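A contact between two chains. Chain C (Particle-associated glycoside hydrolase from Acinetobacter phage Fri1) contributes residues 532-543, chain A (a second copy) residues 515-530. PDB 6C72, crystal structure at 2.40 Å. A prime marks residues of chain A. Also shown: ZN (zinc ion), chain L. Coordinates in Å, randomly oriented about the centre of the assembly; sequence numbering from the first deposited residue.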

# COMPACT_ATOMS: atom_id res chain seq x y z
N LEU C 532 53.95 -21.61 -13.83
CA LEU C 532 53.98 -21.98 -15.24
C LEU C 532 53.36 -20.86 -16.07
O LEU C 532 52.37 -20.26 -15.66
CB LEU C 532 53.23 -23.30 -15.47
CG LEU C 532 53.64 -24.50 -14.63
CD1 LEU C 532 52.86 -25.71 -15.09
CD2 LEU C 532 55.14 -24.75 -14.71
N PHE C 533 53.94 -20.59 -17.23
CA PHE C 533 53.52 -19.46 -18.04
C PHE C 533 53.25 -19.93 -19.46
O PHE C 533 54.00 -20.75 -19.99
CB PHE C 533 54.58 -18.35 -18.09
CG PHE C 533 55.01 -17.86 -16.74
CD1 PHE C 533 55.92 -18.58 -15.97
CD2 PHE C 533 54.54 -16.65 -16.25
CE1 PHE C 533 56.33 -18.12 -14.73
CE2 PHE C 533 54.96 -16.18 -15.01
CZ PHE C 533 55.85 -16.92 -14.25
N VAL C 534 52.20 -19.39 -20.08
CA VAL C 534 51.81 -19.74 -21.44
C VAL C 534 51.42 -18.48 -22.19
O VAL C 534 50.79 -17.58 -21.64
CB VAL C 534 50.63 -20.73 -21.46
CG1 VAL C 534 50.47 -21.33 -22.85
CG2 VAL C 534 50.83 -21.81 -20.45
N ASN C 535 51.80 -18.42 -23.46
CA ASN C 535 51.24 -17.39 -24.33
C ASN C 535 50.90 -18.04 -25.66
O ASN C 535 51.70 -18.79 -26.21
CB ASN C 535 52.21 -16.23 -24.52
CG ASN C 535 51.50 -14.95 -24.93
OD1 ASN C 535 52.13 -14.03 -25.45
ND2 ASN C 535 50.19 -14.88 -24.70
N SER C 536 49.71 -17.75 -26.16
CA SER C 536 49.25 -18.29 -27.43
C SER C 536 48.68 -17.17 -28.28
O SER C 536 48.11 -16.20 -27.78
CB SER C 536 48.17 -19.37 -27.24
OG SER C 536 48.63 -20.40 -26.39
N ASP C 537 48.86 -17.30 -29.59
CA ASP C 537 48.05 -16.48 -30.49
C ASP C 537 46.85 -17.32 -30.93
O ASP C 537 46.30 -18.07 -30.12
CB ASP C 537 48.87 -15.94 -31.66
CG ASP C 537 49.57 -17.02 -32.47
OD1 ASP C 537 49.18 -18.21 -32.39
OD2 ASP C 537 50.53 -16.66 -33.20
N ASN C 538 46.43 -17.18 -32.18
CA ASN C 538 45.28 -17.93 -32.66
C ASN C 538 45.57 -19.41 -32.90
O ASN C 538 44.63 -20.16 -33.17
CB ASN C 538 44.72 -17.28 -33.93
CG ASN C 538 43.34 -17.78 -34.30
OD1 ASN C 538 42.48 -17.98 -33.43
ND2 ASN C 538 43.10 -17.96 -35.59
N SER C 539 46.83 -19.85 -32.82
CA SER C 539 47.11 -21.26 -33.07
C SER C 539 48.39 -21.77 -32.40
O SER C 539 48.53 -22.98 -32.19
CB SER C 539 47.20 -21.54 -34.56
OG SER C 539 48.35 -20.96 -35.12
N THR C 540 49.35 -20.90 -32.12
CA THR C 540 50.66 -21.31 -31.64
C THR C 540 50.84 -20.98 -30.16
O THR C 540 50.32 -19.98 -29.67
CB THR C 540 51.76 -20.64 -32.47
OG1 THR C 540 51.56 -20.98 -33.85
CG2 THR C 540 53.14 -21.10 -32.04
N THR C 541 51.58 -21.83 -29.46
CA THR C 541 51.70 -21.73 -28.01
C THR C 541 53.15 -21.88 -27.56
O THR C 541 53.84 -22.82 -27.97
CB THR C 541 50.81 -22.80 -27.35
OG1 THR C 541 49.43 -22.46 -27.56
CG2 THR C 541 51.08 -22.94 -25.87
N ILE C 542 53.59 -20.97 -26.68
CA ILE C 542 54.89 -21.04 -26.03
C ILE C 542 54.66 -21.15 -24.52
O ILE C 542 53.75 -20.53 -23.97
CB ILE C 542 55.79 -19.83 -26.37
CG1 ILE C 542 56.02 -19.74 -27.89
CG2 ILE C 542 57.15 -19.93 -25.66
CD1 ILE C 542 57.06 -18.65 -28.36
N THR C 543 55.47 -21.98 -23.86
CA THR C 543 55.40 -22.16 -22.41
C THR C 543 56.76 -21.88 -21.78
O THR C 543 57.81 -21.97 -22.42
CB THR C 543 54.96 -23.57 -22.01
OG1 THR C 543 55.96 -24.52 -22.39
CG2 THR C 543 53.65 -23.93 -22.69
ZN ZN L . 47.80 -9.22 -34.55
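Chain A 515-530: ITGADATTNAGSKAYV

How do the two backbones lie against each other? Each stretch is an antiparallel hairpin: strand 532-536 turns through a loop into strand 541-543, and strand 515′-517′ leads into a longer loop that returns as strand 528′-530′. Strands 532-536 and 515′-517′ run in broadly the same sense, both heading into their loops. Paired by CA distance are Asn535 CA and Lys527′ CA (5.6 Å), Asp537 CA and Asp519′ CA (4.8 Å), and Asn538 CA and Thr522′ CA (4.6 Å). The turn of chain C therefore lies against the loop of chain A, and one backbone hydrogen bond joins them, from Asn538 N to Thr521′ O at 2.9 Å.

What does Asn535 do facing the paired strands of chain A? Its extended chi1 (t) carries the amide to their loop end. Asn535 ND2 donates to Gly517′ O at 2.8 Å, while Asn535 OD1 accepts from Ala528′ N at 2.7 Å and, weakly, from Gly517′ N at 3.0 Å, so one side chain engages both strands. A CB on Gly517′ would clash with Asn535 OD1.

How is Asp537 held by the chain A loop? Asp537 OD2 accepts from Gly525′ N at 2.7 Å and forms a salt bridge with Lys527′ NZ, also at 2.7 Å. Asp537 OD1 stays within chain C, accepting from Ser539 N at 2.9 Å and Thr540 N at 2.7 Å, so the same carboxylate braces its own turn and binds its neighbour.

What closes the two ends of the contact? Near the strands, the edge of Phe533 meets the face of Tyr529′, with ring planes at 70° and Phe533 CE2 3.5 Å from Tyr529′ CE1. At the turn, Asn538 ND2 donates to Thr522′ OG1 at 3.0 Å, and Ser539 OG gives a weak hydrogen bond to Asn523′ OD1 at 2.9 Å.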

# COMPACT_ATOMS: atom_id res chain seq x y z
N ILE A 515 53.22 -7.78 -19.02
CA ILE A 515 52.95 -7.57 -20.44
C ILE A 515 52.88 -8.95 -21.07
O ILE A 515 53.80 -9.75 -20.92
CB ILE A 515 54.06 -6.73 -21.10
CG1 ILE A 515 54.35 -5.48 -20.28
CG2 ILE A 515 53.64 -6.32 -22.51
CD1 ILE A 515 55.67 -4.83 -20.65
N THR A 516 51.78 -9.23 -21.78
CA THR A 516 51.65 -10.53 -22.42
C THR A 516 50.85 -10.38 -23.70
O THR A 516 50.14 -9.39 -23.90
CB THR A 516 51.03 -11.56 -21.46
OG1 THR A 516 51.09 -12.87 -22.04
CG2 THR A 516 49.61 -11.21 -21.15
N GLY A 517 51.00 -11.34 -24.61
CA GLY A 517 50.26 -11.30 -25.85
C GLY A 517 48.84 -11.84 -25.71
O GLY A 517 48.53 -12.68 -24.86
N ALA A 518 47.94 -11.32 -26.55
CA ALA A 518 46.57 -11.81 -26.66
C ALA A 518 46.13 -11.62 -28.10
O ALA A 518 45.11 -11.01 -28.40
CB ALA A 518 45.65 -11.10 -25.67
N ASP A 519 46.90 -12.18 -29.02
CA ASP A 519 46.79 -11.84 -30.43
C ASP A 519 45.88 -12.81 -31.16
O ASP A 519 45.92 -14.02 -30.91
CB ASP A 519 48.19 -11.84 -31.05
CG ASP A 519 48.30 -10.97 -32.28
OD1 ASP A 519 47.48 -11.15 -33.20
OD2 ASP A 519 49.20 -10.09 -32.30
N ALA A 520 45.06 -12.28 -32.07
CA ALA A 520 44.15 -13.09 -32.86
C ALA A 520 44.78 -13.60 -34.15
O ALA A 520 44.14 -14.36 -34.87
CB ALA A 520 42.87 -12.31 -33.18
N THR A 521 46.02 -13.22 -34.44
CA THR A 521 46.72 -13.70 -35.63
C THR A 521 47.13 -15.17 -35.48
O THR A 521 47.54 -15.61 -34.40
CB THR A 521 47.98 -12.86 -35.88
OG1 THR A 521 47.63 -11.48 -36.04
CG2 THR A 521 48.73 -13.35 -37.12
N THR A 522 47.05 -15.91 -36.58
CA THR A 522 47.51 -17.29 -36.62
C THR A 522 49.02 -17.34 -36.85
O THR A 522 49.54 -16.66 -37.74
CB THR A 522 46.77 -18.04 -37.73
OG1 THR A 522 45.36 -17.94 -37.51
CG2 THR A 522 47.17 -19.50 -37.78
N ASN A 523 49.73 -18.12 -36.02
CA ASN A 523 51.17 -18.40 -36.15
C ASN A 523 52.08 -17.21 -35.83
O ASN A 523 53.10 -17.38 -35.16
CB ASN A 523 51.52 -18.91 -37.55
CG ASN A 523 50.88 -20.25 -37.87
OD1 ASN A 523 50.56 -21.04 -36.98
ND2 ASN A 523 50.67 -20.50 -39.17
N ALA A 524 51.77 -16.03 -36.35
CA ALA A 524 52.64 -14.87 -36.25
C ALA A 524 52.16 -13.85 -35.22
O ALA A 524 52.56 -12.68 -35.27
CB ALA A 524 52.80 -14.20 -37.62
N GLY A 525 51.30 -14.26 -34.29
CA GLY A 525 50.85 -13.34 -33.27
C GLY A 525 51.90 -13.13 -32.21
O GLY A 525 52.94 -13.79 -32.16
N SER A 526 51.60 -12.21 -31.30
CA SER A 526 52.57 -11.87 -30.28
C SER A 526 52.75 -13.00 -29.28
O SER A 526 51.82 -13.75 -28.99
CB SER A 526 52.13 -10.59 -29.58
OG SER A 526 50.78 -10.67 -29.24
N LYS A 527 53.98 -13.15 -28.80
CA LYS A 527 54.30 -14.13 -27.76
C LYS A 527 55.23 -13.45 -26.77
O LYS A 527 56.40 -13.21 -27.09
CB LYS A 527 54.94 -15.40 -28.32
CG LYS A 527 53.97 -16.39 -28.94
CD LYS A 527 54.01 -16.25 -30.43
CE LYS A 527 53.05 -17.21 -31.13
NZ LYS A 527 53.13 -16.84 -32.58
N ALA A 528 54.74 -13.19 -25.57
CA ALA A 528 55.53 -12.51 -24.57
C ALA A 528 54.86 -12.69 -23.22
O ALA A 528 53.64 -12.79 -23.12
CB ALA A 528 55.68 -11.01 -24.88
N TYR A 529 55.70 -12.79 -22.19
CA TYR A 529 55.26 -12.66 -20.80
C TYR A 529 56.43 -12.00 -20.08
O TYR A 529 57.44 -12.65 -19.77
CB TYR A 529 54.87 -13.99 -20.18
CG TYR A 529 54.09 -13.82 -18.90
CD1 TYR A 529 54.70 -13.31 -17.75
CD2 TYR A 529 52.75 -14.22 -18.81
CE1 TYR A 529 53.99 -13.15 -16.57
CE2 TYR A 529 52.03 -14.08 -17.62
CZ TYR A 529 52.66 -13.55 -16.50
OH TYR A 529 51.96 -13.40 -15.32
N VAL A 530 56.32 -10.69 -19.88
CA VAL A 530 57.40 -9.86 -19.37
C VAL A 530 56.91 -9.16 -18.12
O VAL A 530 55.80 -8.61 -18.10
CB VAL A 530 57.84 -8.83 -20.43
CG1 VAL A 530 58.83 -7.83 -19.85
CG2 VAL A 530 58.43 -9.55 -21.63
O HOH W 1 49.15 -13.71 -28.18
O HOH W 2 45.63 -8.43 -34.69